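Local coordinates for protein VP5 (Halorubrum pleomorphic virus 2, PDB 6QGI) that probably drives fusion of the viral envelope with the membrane of its haloarchaeal host, as an envelope protein of a pleomorphic virus, at residues D76-A81 / S247-N252; A80-L85 / G260-S265; S104-V109 / T237-V242; D463-H468 / E483-E488; W18-F23 / I291-P296. One frame throughout, in Å; residues are numbered along the deposited sequence.

Contact 1 (D76-A81 / S247-N252); sequences DAKIAA and STWVSN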
# COMPACT_ATOMS: atom_id res chain seq x y z
N ASP A 76 -1.60 -3.76 -23.54
CA ASP A 76 -0.72 -2.88 -24.33
C ASP A 76 0.01 -3.64 -25.43
O ASP A 76 0.21 -3.09 -26.51
CB ASP A 76 0.31 -2.19 -23.42
CG ASP A 76 -0.23 -1.11 -22.50
OD1 ASP A 76 -1.39 -0.69 -22.69
OD2 ASP A 76 0.52 -0.68 -21.60
N ALA A 77 0.45 -4.87 -25.13
CA ALA A 77 1.17 -5.74 -26.06
C ALA A 77 0.26 -6.19 -27.20
O ALA A 77 0.67 -6.10 -28.36
CB ALA A 77 1.71 -6.95 -25.32
N LYS A 78 -0.98 -6.64 -26.88
CA LYS A 78 -1.96 -7.09 -27.87
C LYS A 78 -2.41 -5.93 -28.76
O LYS A 78 -2.47 -6.12 -29.97
CB LYS A 78 -3.16 -7.77 -27.21
CG LYS A 78 -2.84 -9.18 -26.71
CD LYS A 78 -4.01 -9.86 -26.04
CE LYS A 78 -3.55 -11.14 -25.39
NZ LYS A 78 -4.67 -11.83 -24.73
N ILE A 79 -2.68 -4.72 -28.18
CA ILE A 79 -3.11 -3.53 -28.93
C ILE A 79 -2.04 -3.18 -29.99
O ILE A 79 -2.39 -3.06 -31.17
CB ILE A 79 -3.47 -2.33 -28.01
CG1 ILE A 79 -4.82 -2.59 -27.32
CG2 ILE A 79 -3.51 -1.00 -28.79
CD1 ILE A 79 -5.07 -1.80 -26.10
N ALA A 80 -0.76 -3.08 -29.57
CA ALA A 80 0.37 -2.77 -30.46
C ALA A 80 0.55 -3.85 -31.53
O ALA A 80 0.88 -3.52 -32.67
CB ALA A 80 1.64 -2.64 -29.65
N ALA A 81 0.31 -5.13 -31.18
CA ALA A 81 0.38 -6.25 -32.11
C ALA A 81 -0.75 -6.17 -33.13
O ALA A 81 -0.52 -6.49 -34.29
CB ALA A 81 0.32 -7.57 -31.35
N SER A 247 4.45 -14.14 -27.66
CA SER A 247 5.09 -14.82 -28.79
C SER A 247 4.21 -15.97 -29.29
O SER A 247 4.20 -16.26 -30.49
CB SER A 247 6.47 -15.35 -28.41
OG SER A 247 7.17 -15.82 -29.54
N THR A 248 3.45 -16.59 -28.37
CA THR A 248 2.50 -17.66 -28.65
C THR A 248 1.22 -17.02 -29.21
O THR A 248 0.69 -17.49 -30.21
CB THR A 248 2.26 -18.51 -27.38
OG1 THR A 248 3.50 -19.04 -26.93
CG2 THR A 248 1.27 -19.66 -27.61
N TRP A 249 0.75 -15.91 -28.58
CA TRP A 249 -0.45 -15.16 -28.98
C TRP A 249 -0.34 -14.66 -30.42
O TRP A 249 -1.29 -14.82 -31.18
CB TRP A 249 -0.73 -13.99 -28.01
CG TRP A 249 -2.05 -13.33 -28.27
CD1 TRP A 249 -3.26 -13.69 -27.76
CD2 TRP A 249 -2.30 -12.21 -29.13
NE1 TRP A 249 -4.25 -12.89 -28.26
CE2 TRP A 249 -3.69 -11.95 -29.08
CE3 TRP A 249 -1.48 -11.39 -29.93
CZ2 TRP A 249 -4.28 -10.91 -29.81
CZ3 TRP A 249 -2.07 -10.36 -30.65
CH2 TRP A 249 -3.45 -10.13 -30.59
N VAL A 250 0.82 -14.09 -30.80
CA VAL A 250 1.11 -13.57 -32.14
C VAL A 250 1.05 -14.73 -33.15
O VAL A 250 0.38 -14.60 -34.17
CB VAL A 250 2.46 -12.79 -32.20
CG1 VAL A 250 2.84 -12.44 -33.64
CG2 VAL A 250 2.40 -11.52 -31.36
N SER A 251 1.68 -15.88 -32.83
CA SER A 251 1.70 -17.08 -33.68
C SER A 251 0.30 -17.67 -33.92
O SER A 251 0.04 -18.19 -35.00
CB SER A 251 2.61 -18.15 -33.09
OG SER A 251 3.97 -17.76 -33.16
N ASN A 252 -0.60 -17.58 -32.92
CA ASN A 252 -1.96 -18.11 -33.02
C ASN A 252 -2.91 -17.16 -33.77
O ASN A 252 -3.89 -17.62 -34.37
CB ASN A 252 -2.53 -18.41 -31.63
CG ASN A 252 -1.72 -19.36 -30.77
OD1 ASN A 252 -0.78 -20.04 -31.22
ND2 ASN A 252 -2.06 -19.42 -29.49

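Contact 2 (A80-L85 / G260-S265); sequences AAIEEL and GEIEVS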
# COMPACT_ATOMS: atom_id res chain seq x y z
N ALA A 80 -0.76 -3.08 -29.57
CA ALA A 80 0.37 -2.77 -30.46
C ALA A 80 0.55 -3.85 -31.53
O ALA A 80 0.88 -3.52 -32.67
CB ALA A 80 1.64 -2.64 -29.65
N ALA A 81 0.31 -5.13 -31.18
CA ALA A 81 0.38 -6.25 -32.11
C ALA A 81 -0.75 -6.17 -33.13
O ALA A 81 -0.52 -6.49 -34.29
CB ALA A 81 0.32 -7.57 -31.35
N ILE A 82 -1.96 -5.72 -32.71
CA ILE A 82 -3.14 -5.57 -33.57
C ILE A 82 -2.91 -4.41 -34.57
O ILE A 82 -3.31 -4.54 -35.72
CB ILE A 82 -4.47 -5.43 -32.75
CG1 ILE A 82 -4.82 -6.75 -32.02
CG2 ILE A 82 -5.66 -5.00 -33.65
CD1 ILE A 82 -5.71 -6.60 -30.75
N GLU A 83 -2.25 -3.32 -34.13
CA GLU A 83 -1.94 -2.15 -34.97
C GLU A 83 -1.05 -2.56 -36.14
O GLU A 83 -1.37 -2.23 -37.28
CB GLU A 83 -1.25 -1.03 -34.15
CG GLU A 83 -2.09 -0.46 -33.01
CD GLU A 83 -2.97 0.74 -33.30
OE1 GLU A 83 -3.25 1.50 -32.34
OE2 GLU A 83 -3.39 0.93 -34.46
N GLU A 84 0.03 -3.31 -35.86
CA GLU A 84 0.98 -3.81 -36.85
C GLU A 84 0.32 -4.84 -37.76
O GLU A 84 0.60 -4.86 -38.96
CB GLU A 84 2.21 -4.41 -36.15
CG GLU A 84 3.13 -3.35 -35.57
CD GLU A 84 4.47 -3.15 -36.25
OE1 GLU A 84 4.57 -3.37 -37.48
OE2 GLU A 84 5.43 -2.74 -35.56
N LEU A 85 -0.59 -5.65 -37.19
CA LEU A 85 -1.36 -6.66 -37.90
C LEU A 85 -2.32 -6.03 -38.91
O LEU A 85 -2.37 -6.47 -40.06
CB LEU A 85 -2.14 -7.51 -36.88
CG LEU A 85 -3.06 -8.60 -37.41
CD1 LEU A 85 -2.28 -9.71 -38.06
CD2 LEU A 85 -3.90 -9.17 -36.30
N GLY A 260 -8.50 -5.42 -39.96
CA GLY A 260 -9.82 -4.81 -39.82
C GLY A 260 -10.78 -5.60 -38.96
O GLY A 260 -11.83 -5.07 -38.58
N GLU A 261 -10.43 -6.87 -38.63
CA GLU A 261 -11.24 -7.76 -37.78
C GLU A 261 -11.38 -7.15 -36.38
O GLU A 261 -12.49 -7.08 -35.86
CB GLU A 261 -10.62 -9.17 -37.70
CG GLU A 261 -11.63 -10.28 -37.49
CD GLU A 261 -11.10 -11.69 -37.67
OE1 GLU A 261 -10.32 -11.93 -38.62
OE2 GLU A 261 -11.49 -12.58 -36.87
N ILE A 262 -10.25 -6.68 -35.81
CA ILE A 262 -10.21 -6.01 -34.50
C ILE A 262 -9.70 -4.57 -34.69
O ILE A 262 -8.66 -4.36 -35.31
CB ILE A 262 -9.36 -6.77 -33.43
CG1 ILE A 262 -9.60 -8.30 -33.43
CG2 ILE A 262 -9.58 -6.18 -32.03
CD1 ILE A 262 -8.47 -9.12 -32.75
N GLU A 263 -10.46 -3.59 -34.16
CA GLU A 263 -10.11 -2.17 -34.20
C GLU A 263 -10.04 -1.64 -32.77
O GLU A 263 -11.07 -1.43 -32.12
CB GLU A 263 -11.10 -1.37 -35.06
CG GLU A 263 -10.97 -1.62 -36.56
CD GLU A 263 -9.67 -1.22 -37.24
OE1 GLU A 263 -8.97 -0.32 -36.72
OE2 GLU A 263 -9.35 -1.82 -38.29
N VAL A 264 -8.80 -1.49 -32.26
CA VAL A 264 -8.55 -1.06 -30.88
C VAL A 264 -7.65 0.20 -30.81
O VAL A 264 -7.08 0.50 -29.76
CB VAL A 264 -7.96 -2.22 -30.02
CG1 VAL A 264 -9.03 -3.26 -29.70
CG2 VAL A 264 -6.73 -2.86 -30.67
N SER A 265 -7.58 0.97 -31.91
CA SER A 265 -6.81 2.21 -31.99
C SER A 265 -7.51 3.33 -31.21
O SER A 265 -6.85 4.14 -30.58
CB SER A 265 -6.61 2.62 -33.45
OG SER A 265 -6.21 1.53 -34.26

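Contact 3 (S104-V109 / T237-V242); sequences SYLTTV and TVLQNV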
# COMPACT_ATOMS: atom_id res chain seq x y z
N SER A 104 8.62 -1.93 -22.20
CA SER A 104 8.47 -0.51 -21.86
C SER A 104 7.65 -0.32 -20.59
O SER A 104 8.04 0.46 -19.71
CB SER A 104 7.82 0.24 -23.02
OG SER A 104 7.89 1.65 -22.83
N TYR A 105 6.53 -1.05 -20.48
CA TYR A 105 5.63 -0.99 -19.34
C TYR A 105 6.28 -1.66 -18.10
O TYR A 105 6.21 -1.09 -17.01
CB TYR A 105 4.26 -1.62 -19.68
CG TYR A 105 3.42 -1.98 -18.47
CD1 TYR A 105 3.02 -1.01 -17.56
CD2 TYR A 105 3.03 -3.29 -18.24
CE1 TYR A 105 2.27 -1.34 -16.44
CE2 TYR A 105 2.27 -3.63 -17.13
CZ TYR A 105 1.89 -2.65 -16.22
OH TYR A 105 1.13 -3.00 -15.14
N LEU A 106 6.90 -2.84 -18.27
CA LEU A 106 7.53 -3.56 -17.16
C LEU A 106 8.80 -2.85 -16.68
O LEU A 106 9.13 -3.02 -15.51
CB LEU A 106 7.77 -5.05 -17.46
CG LEU A 106 6.46 -5.86 -17.62
CD1 LEU A 106 6.70 -7.19 -18.15
CD2 LEU A 106 5.73 -6.01 -16.33
N THR A 107 9.44 -2.00 -17.51
CA THR A 107 10.60 -1.20 -17.10
C THR A 107 10.11 -0.14 -16.11
O THR A 107 10.74 0.05 -15.08
CB THR A 107 11.34 -0.61 -18.31
OG1 THR A 107 12.02 -1.68 -18.96
CG2 THR A 107 12.37 0.46 -17.95
N THR A 108 8.94 0.48 -16.39
CA THR A 108 8.31 1.50 -15.54
C THR A 108 7.89 0.87 -14.21
O THR A 108 7.97 1.55 -13.19
CB THR A 108 7.14 2.16 -16.28
OG1 THR A 108 7.60 2.65 -17.54
CG2 THR A 108 6.53 3.31 -15.51
N VAL A 109 7.49 -0.41 -14.20
CA VAL A 109 7.09 -1.12 -12.97
C VAL A 109 8.36 -1.46 -12.18
O VAL A 109 8.42 -1.12 -11.00
CB VAL A 109 6.20 -2.37 -13.25
CG1 VAL A 109 5.90 -3.14 -11.96
CG2 VAL A 109 4.90 -1.97 -13.94
N THR A 237 8.75 -13.30 -13.11
CA THR A 237 7.96 -14.42 -13.65
C THR A 237 6.95 -13.84 -14.66
O THR A 237 6.81 -14.38 -15.76
CB THR A 237 7.30 -15.22 -12.51
OG1 THR A 237 8.32 -15.77 -11.67
CG2 THR A 237 6.40 -16.35 -13.01
N VAL A 238 6.29 -12.72 -14.29
CA VAL A 238 5.30 -12.01 -15.12
C VAL A 238 5.96 -11.56 -16.44
O VAL A 238 5.40 -11.83 -17.50
CB VAL A 238 4.64 -10.83 -14.33
CG1 VAL A 238 4.00 -9.81 -15.26
CG2 VAL A 238 3.62 -11.35 -13.33
N LEU A 239 7.15 -10.93 -16.36
CA LEU A 239 7.89 -10.45 -17.53
C LEU A 239 8.24 -11.58 -18.49
O LEU A 239 8.07 -11.41 -19.70
CB LEU A 239 9.17 -9.70 -17.09
CG LEU A 239 10.14 -9.21 -18.17
CD1 LEU A 239 9.52 -8.17 -19.07
CD2 LEU A 239 11.40 -8.66 -17.56
N GLN A 240 8.67 -12.74 -17.96
CA GLN A 240 9.03 -13.91 -18.76
C GLN A 240 7.79 -14.58 -19.36
O GLN A 240 7.84 -14.99 -20.52
CB GLN A 240 9.83 -14.92 -17.91
CG GLN A 240 11.21 -14.42 -17.45
CD GLN A 240 12.15 -14.01 -18.56
OE1 GLN A 240 12.29 -14.69 -19.59
NE2 GLN A 240 12.83 -12.89 -18.37
N ASN A 241 6.70 -14.68 -18.58
CA ASN A 241 5.44 -15.31 -19.01
C ASN A 241 4.71 -14.47 -20.06
O ASN A 241 4.12 -15.06 -20.97
CB ASN A 241 4.51 -15.57 -17.81
CG ASN A 241 4.94 -16.67 -16.87
OD1 ASN A 241 5.93 -17.39 -17.10
ND2 ASN A 241 4.21 -16.83 -15.78
N VAL A 242 4.72 -13.13 -19.95
CA VAL A 242 4.04 -12.26 -20.92
C VAL A 242 4.85 -12.27 -22.24
O VAL A 242 4.23 -12.32 -23.30
CB VAL A 242 3.75 -10.82 -20.41
CG1 VAL A 242 3.04 -9.98 -21.47
CG2 VAL A 242 2.90 -10.86 -19.15

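Contact 4 (D463-H468 / E483-E488); sequences DSSEPH and EQQNKE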
# COMPACT_ATOMS: atom_id res chain seq x y z
N ASP A 463 -16.67 -8.36 -9.32
CA ASP A 463 -16.58 -8.25 -10.77
C ASP A 463 -15.18 -7.83 -11.22
O ASP A 463 -14.54 -6.98 -10.60
CB ASP A 463 -17.61 -7.24 -11.31
CG ASP A 463 -19.06 -7.69 -11.30
OD1 ASP A 463 -19.31 -8.89 -11.55
OD2 ASP A 463 -19.94 -6.83 -11.09
N SER A 464 -14.75 -8.43 -12.33
CA SER A 464 -13.49 -8.15 -13.01
C SER A 464 -13.65 -8.55 -14.47
O SER A 464 -14.51 -9.37 -14.80
CB SER A 464 -12.32 -8.89 -12.35
OG SER A 464 -12.26 -10.27 -12.67
N SER A 465 -12.84 -7.95 -15.35
CA SER A 465 -12.82 -8.30 -16.76
C SER A 465 -12.06 -9.61 -16.93
O SER A 465 -11.27 -9.97 -16.06
CB SER A 465 -12.16 -7.19 -17.58
OG SER A 465 -12.91 -5.98 -17.50
N GLU A 466 -12.33 -10.34 -18.02
CA GLU A 466 -11.67 -11.61 -18.30
C GLU A 466 -10.15 -11.39 -18.36
O GLU A 466 -9.70 -10.48 -19.05
CB GLU A 466 -12.20 -12.21 -19.61
CG GLU A 466 -11.71 -13.62 -19.87
CD GLU A 466 -12.32 -14.28 -21.09
OE1 GLU A 466 -13.56 -14.36 -21.17
OE2 GLU A 466 -11.54 -14.73 -21.96
N PRO A 467 -9.34 -12.14 -17.59
CA PRO A 467 -7.89 -11.90 -17.63
C PRO A 467 -7.31 -12.38 -18.94
O PRO A 467 -7.88 -13.26 -19.57
CB PRO A 467 -7.38 -12.71 -16.43
CG PRO A 467 -8.60 -13.09 -15.65
CD PRO A 467 -9.66 -13.24 -16.68
N HIS A 468 -6.20 -11.78 -19.38
CA HIS A 468 -5.53 -12.13 -20.62
C HIS A 468 -4.75 -13.42 -20.51
O HIS A 468 -4.22 -13.77 -19.46
CB HIS A 468 -4.59 -11.01 -21.05
CG HIS A 468 -5.26 -9.81 -21.62
ND1 HIS A 468 -5.51 -9.69 -22.97
CD2 HIS A 468 -5.64 -8.67 -21.00
CE1 HIS A 468 -6.06 -8.50 -23.13
NE2 HIS A 468 -6.17 -7.86 -21.97
N GLU A 483 -13.35 -2.59 -22.42
CA GLU A 483 -13.55 -1.14 -22.47
C GLU A 483 -14.81 -0.72 -21.71
O GLU A 483 -14.75 0.25 -20.96
CB GLU A 483 -13.65 -0.69 -23.94
CG GLU A 483 -13.79 0.81 -24.15
CD GLU A 483 -14.05 1.22 -25.59
OE1 GLU A 483 -13.11 1.74 -26.23
OE2 GLU A 483 -15.19 1.03 -26.07
N GLN A 484 -15.93 -1.44 -21.92
CA GLN A 484 -17.21 -1.12 -21.29
C GLN A 484 -17.21 -1.44 -19.80
O GLN A 484 -17.65 -0.58 -19.03
CB GLN A 484 -18.38 -1.82 -22.00
CG GLN A 484 -19.77 -1.23 -21.68
CD GLN A 484 -19.87 0.29 -21.77
OE1 GLN A 484 -20.25 0.96 -20.81
NE2 GLN A 484 -19.53 0.85 -22.93
N GLN A 485 -16.71 -2.63 -19.39
CA GLN A 485 -16.65 -3.05 -17.98
C GLN A 485 -15.81 -2.07 -17.15
O GLN A 485 -16.16 -1.80 -15.99
CB GLN A 485 -16.08 -4.47 -17.84
CG GLN A 485 -17.10 -5.57 -18.09
CD GLN A 485 -16.48 -6.89 -18.49
OE1 GLN A 485 -15.27 -7.02 -18.68
NE2 GLN A 485 -17.32 -7.90 -18.66
N ASN A 486 -14.73 -1.53 -17.74
CA ASN A 486 -13.85 -0.56 -17.10
C ASN A 486 -14.56 0.78 -16.94
O ASN A 486 -14.50 1.38 -15.86
CB ASN A 486 -12.55 -0.41 -17.90
CG ASN A 486 -11.60 0.62 -17.35
OD1 ASN A 486 -11.38 1.67 -17.95
ND2 ASN A 486 -11.03 0.34 -16.18
N LYS A 487 -15.24 1.25 -18.01
CA LYS A 487 -15.98 2.51 -18.05
C LYS A 487 -17.12 2.53 -17.02
O LYS A 487 -17.29 3.54 -16.34
CB LYS A 487 -16.53 2.76 -19.47
CG LYS A 487 -17.00 4.20 -19.71
CD LYS A 487 -18.08 4.25 -20.79
CE LYS A 487 -18.75 5.60 -20.86
NZ LYS A 487 -19.99 5.56 -21.67
N GLU A 488 -17.88 1.41 -16.89
CA GLU A 488 -19.01 1.34 -15.96
C GLU A 488 -18.54 1.21 -14.51
O GLU A 488 -19.25 1.69 -13.64
CB GLU A 488 -20.03 0.24 -16.32
CG GLU A 488 -19.53 -1.20 -16.32
CD GLU A 488 -20.41 -2.20 -17.05
OE1 GLU A 488 -21.42 -1.79 -17.66
OE2 GLU A 488 -20.08 -3.41 -17.01

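Contact 5 (W18-F23 / I291-P296); sequences WALREF and IALNVP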
# COMPACT_ATOMS: atom_id res chain seq x y z
N TRP A 18 2.33 2.76 -8.95
CA TRP A 18 3.69 2.37 -9.34
C TRP A 18 3.71 1.15 -10.27
O TRP A 18 4.69 0.93 -10.98
CB TRP A 18 4.52 2.06 -8.08
CG TRP A 18 3.97 0.94 -7.26
CD1 TRP A 18 3.05 1.03 -6.26
CD2 TRP A 18 4.32 -0.44 -7.36
NE1 TRP A 18 2.76 -0.22 -5.77
CE2 TRP A 18 3.55 -1.14 -6.40
CE3 TRP A 18 5.21 -1.17 -8.17
CZ2 TRP A 18 3.65 -2.52 -6.23
CZ3 TRP A 18 5.31 -2.54 -8.00
CH2 TRP A 18 4.54 -3.20 -7.04
N ALA A 19 2.64 0.35 -10.23
CA ALA A 19 2.49 -0.83 -11.07
C ALA A 19 1.79 -0.46 -12.38
O ALA A 19 1.70 -1.28 -13.28
CB ALA A 19 1.71 -1.90 -10.33
N LEU A 20 1.31 0.80 -12.50
CA LEU A 20 0.60 1.26 -13.69
C LEU A 20 1.36 2.34 -14.47
O LEU A 20 1.33 2.32 -15.70
CB LEU A 20 -0.78 1.79 -13.31
CG LEU A 20 -1.80 0.75 -12.88
CD1 LEU A 20 -3.01 1.39 -12.34
CD2 LEU A 20 -2.18 -0.17 -14.05
N ARG A 21 2.02 3.28 -13.77
CA ARG A 21 2.73 4.39 -14.39
C ARG A 21 3.89 4.86 -13.51
O ARG A 21 4.02 4.37 -12.39
CB ARG A 21 1.75 5.55 -14.63
CG ARG A 21 1.27 6.19 -13.32
CD ARG A 21 0.00 6.97 -13.46
NE ARG A 21 -0.60 7.19 -12.15
CZ ARG A 21 -1.50 6.39 -11.59
NH1 ARG A 21 -1.94 5.32 -12.25
NH2 ARG A 21 -1.99 6.66 -10.39
N GLU A 22 4.69 5.83 -14.00
CA GLU A 22 5.77 6.44 -13.22
C GLU A 22 5.14 7.09 -11.99
O GLU A 22 4.20 7.88 -12.12
CB GLU A 22 6.57 7.45 -14.07
CG GLU A 22 7.93 7.77 -13.49
CD GLU A 22 8.67 8.95 -14.09
OE1 GLU A 22 8.09 9.66 -14.94
OE2 GLU A 22 9.84 9.17 -13.69
N PHE A 23 5.56 6.66 -10.80
CA PHE A 23 4.99 7.10 -9.52
C PHE A 23 5.94 8.00 -8.75
O PHE A 23 7.16 7.86 -8.87
CB PHE A 23 4.63 5.85 -8.68
CG PHE A 23 3.40 5.93 -7.81
CD1 PHE A 23 2.20 6.42 -8.31
CD2 PHE A 23 3.43 5.44 -6.50
CE1 PHE A 23 1.06 6.47 -7.50
CE2 PHE A 23 2.28 5.49 -5.70
CZ PHE A 23 1.10 6.00 -6.20
N ILE A 291 -8.92 -0.82 -10.16
CA ILE A 291 -9.85 -1.20 -11.24
C ILE A 291 -9.02 -1.41 -12.51
O ILE A 291 -9.21 -2.40 -13.21
CB ILE A 291 -11.00 -0.16 -11.43
CG1 ILE A 291 -11.97 -0.18 -10.22
CG2 ILE A 291 -11.78 -0.37 -12.75
CD1 ILE A 291 -12.65 1.14 -9.94
N ALA A 292 -8.06 -0.49 -12.78
CA ALA A 292 -7.15 -0.56 -13.92
C ALA A 292 -6.25 -1.80 -13.88
O ALA A 292 -5.87 -2.32 -14.93
CB ALA A 292 -6.29 0.69 -13.97
N LEU A 293 -5.93 -2.29 -12.66
CA LEU A 293 -5.13 -3.50 -12.44
C LEU A 293 -6.02 -4.75 -12.42
O LEU A 293 -5.55 -5.84 -12.11
CB LEU A 293 -4.29 -3.39 -11.15
CG LEU A 293 -3.05 -2.50 -11.25
CD1 LEU A 293 -2.67 -1.94 -9.91
CD2 LEU A 293 -1.88 -3.25 -11.89
N ASN A 294 -7.31 -4.58 -12.79
CA ASN A 294 -8.33 -5.62 -12.91
C ASN A 294 -8.42 -6.52 -11.65
O ASN A 294 -8.46 -7.75 -11.73
CB ASN A 294 -8.08 -6.45 -14.17
CG ASN A 294 -9.26 -7.26 -14.60
OD1 ASN A 294 -10.39 -6.77 -14.66
ND2 ASN A 294 -9.01 -8.53 -14.91
N VAL A 295 -8.49 -5.87 -10.48
CA VAL A 295 -8.62 -6.57 -9.21
C VAL A 295 -10.14 -6.75 -8.96
O VAL A 295 -10.84 -5.75 -9.02
CB VAL A 295 -7.89 -5.80 -8.07
CG1 VAL A 295 -8.17 -6.41 -6.70
CG2 VAL A 295 -6.38 -5.74 -8.33
N PRO A 296 -10.66 -7.99 -8.76
CA PRO A 296 -12.12 -8.15 -8.54
C PRO A 296 -12.66 -7.17 -7.50
O PRO A 296 -12.05 -7.00 -6.44
CB PRO A 296 -12.25 -9.60 -8.08
CG PRO A 296 -11.09 -10.29 -8.69
CD PRO A 296 -9.97 -9.29 -8.73

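Contact 1 (D76-A81 / S247-N252)
Lys78 lays its aliphatic chain over one face of the Trp249 indole, the two side chains running at a slant to each other. CG stands 3.7 Å above the ring plane over its centre, and further out CE comes down on the five-membered ring, 3.6 Å from its centroid and 18° off the normal, a CH-pi contact. The chain can span the indole because it is extended beyond CG, while Trp249 holds CG anti to its backbone N (chi1 -172°), which carries the ring across to helix 66-86. Ala81, one turn after Lys78, brings its CB to CZ3 of Trp249 at 3.7 Å, meeting the six-membered ring obliquely. Val250 adds a looser touch, its CG2 lying 4.5 Å from Ala81 CB.

The polar ends of this buried pair turn to the 468-472 loop: Lys78 NZ bonds Thr469 O, Asn472 O and His468 ND1, and Trp249 NE1 also bonds Asn472 O. These bonds fix the lysine tip and the turn of the indole. The axes of 76-81 and 247-252 approach to 11.1 Å at 34°, with the indole lying between them. The contact is side-chain packing between two helices running in roughly the same direction, as in an alpha-helical bundle.

Contact 2 (A80-L85 / G260-S265)
With chi1 at -68°, Ile82 turns CG1 beside its backbone N and CG2 beside the carbonyl carbon, and both branches reach the 260-265 loop. CG2 rests 3.5 Å from Ile262 O and 3.8 Å from Val264 CG2. The other branch ends in CD1, which meets Ile262 CG2 at 4.1 Å and also lies against Val264 CG2, so one valine methyl sits against both arms of the isoleucine. Ile82 lies nearly perpendicular to both loop side chains.

Next along the helix, Glu83 is bent at chi2 (-91°), which curls its carboxylate back to the loop. Ser265 OG donates a hydrogen bond to Glu83 OE2, 2.9 Å long, arriving from above the carboxylate, 43° out of its plane. Both residues of this bond are exposed, while the three aliphatic side chains are buried. Beyond the pair, Asn86 continues the polar link at the helix end, its ND2 bonding Ile262 O and its OD1 accepting from Gly260 N.

Trp479 of helix 476-496 packs on Ile82, Ile262 and Val264 together. The segment 260-265, part of the connection between helix 225-253 and helix 270-279, thus packs against the C-terminal part of helix 66-86, with Trp479 covering both.

Contact 3 (S104-V109 / T237-V242)
Leu106 of helix 91-133 meets Leu239 and Val238 of helix 225-253, and everything that passes between the two segments is apolar packing. Leu106 and Leu239 lie alongside each other, pointing opposite ways. Leu106 holds CG anti to its carbonyl carbon (chi1 -66°), an orientation that sends its methyls to the neighbouring helix, and the end of Leu239 turns in toward Leu106. The exact placement of their CD1 methyls is doubtful, since the model sets these two carbons closer than they can sit; what stands is that the leucines pack together where the backbones come nearest, Leu106 CA and Leu239 CA being 6.9 Å apart. The second methyl of Leu106, CD2, takes a lighter touch, 4.3 Å from Val238 CG1.

Hydrogen bonding stays within each helix or leads elsewhere. Thr108 OG1 gives its proton to Ser104 O one turn back, 3.1 Å away and 17° out of the carbonyl plane, on a part of helix 91-133 that does not face helix 225-253. Tyr105 OH bonds Ala19 O.

Val69 of helix 66-86 also lies against Leu106, while Val102 adds to the surface that receives Leu239. Helices 66-86, 91-133 and 225-253 thus meet around the leucine pair, a buried aliphatic contact typical of the interior of an alpha-helical bundle.

Contact 4 (D463-H468 / E483-E488)
Ser465 OG and Gln485 OE1 make the tight point of this small contact, a hydrogen bond of 2.8 Å given by the serine. The hydroxyl meets the amide oxygen at a C=O...donor angle of 136° and stands 25° out of the carbonyl plane. Beside the bond, Ser465 CB lies 3.3 Å from Gln485 OE1, and Ser465 OG lies 3.5 Å from Gln485 CB, so the serine fits along the glutamine chain as well as against its end. Gln485 reaches across with CG anti to its carbonyl carbon (chi1 -81°) and the chain extended beyond that point. Ser465 is buried and further tied down by its backbone N, which bonds Asn294 OD1.

Away from this pair the contact is loose. Gln485 itself is partly exposed. Glu466 is exposed and its carboxylate end leads away from the helix, while its N stays 4.5 Å from Gln485 OE1.

The segment 463-468 runs between strand 443-450 and helix 476-496, and the helix that follows comes back alongside it. Asp463 pairs by backbone with Val297 of strand 297-299, His468 packs on Leu482 and stacks its ring with that of Tyr473, and Asn486 leans on helix 270-279.

Contact 5 (W18-F23 / I291-P296)
Leu20 carries this contact, packing on Ala292 and Leu293 where helix 285-292 ends. Its CB points to the helix end, and with CG anti to the carbonyl carbon (chi1 -71°) the branch point comes 3.8 Å from Leu293 CG. From there the methyls part. CD1 runs to Ala292 CB at 3.7 Å and keeps 4.0 Å from Leu293 CG. CD2 settles on Leu293 itself, 3.7 Å from its CG and 3.8 Å from its CD2. The two leucines cross at a slant, the fork of Leu20 against the branch of Leu293. Just before it, Ala19 CB adds a touch to Leu293 CD2 at 4.1 Å.

These four residues are all buried, and their meeting is purely apolar. The backbone of Leu293 leaves the helix at this point, and the Schellman motif closes with Asn294 at positive phi, Asn294 N bonding Ile291 O and Val295 N bonding Leu290 O.

Arg21 NH2 makes a salt bridge with Asp289 OD2 on helix 285-292. Val69 of helix 66-86 packs on both Ala19 and Leu293, Ala274 of helix 270-279 lies on Ala292, and Ile291 is turned to helix 476-496. The segment 18-23, between strand 11-13 and helix 37-60, thus lies among these helices.

In the fold
Contacts 1, 3 and 5 are buried throughout; contact 2 pairs a buried apolar patch with an exposed polar pair, and contact 4 is only partly buried. Helix 66-86 serves contacts 1 and 2, whose centres are about 10 Å apart and which touch each other by packing, and helix 225-253 serves contacts 1 and 3. Pure aliphatic packing marks contacts 3 and 5, an aromatic face contact 1, and hydroxyl bonds contacts 2 and 4. Hydrogen bonds join contact 1 to contact 4, contact 3 to contact 5, and contact 4 to contact 5, which lies nearest the centre of the chain, while contact 2 is the farthest from it.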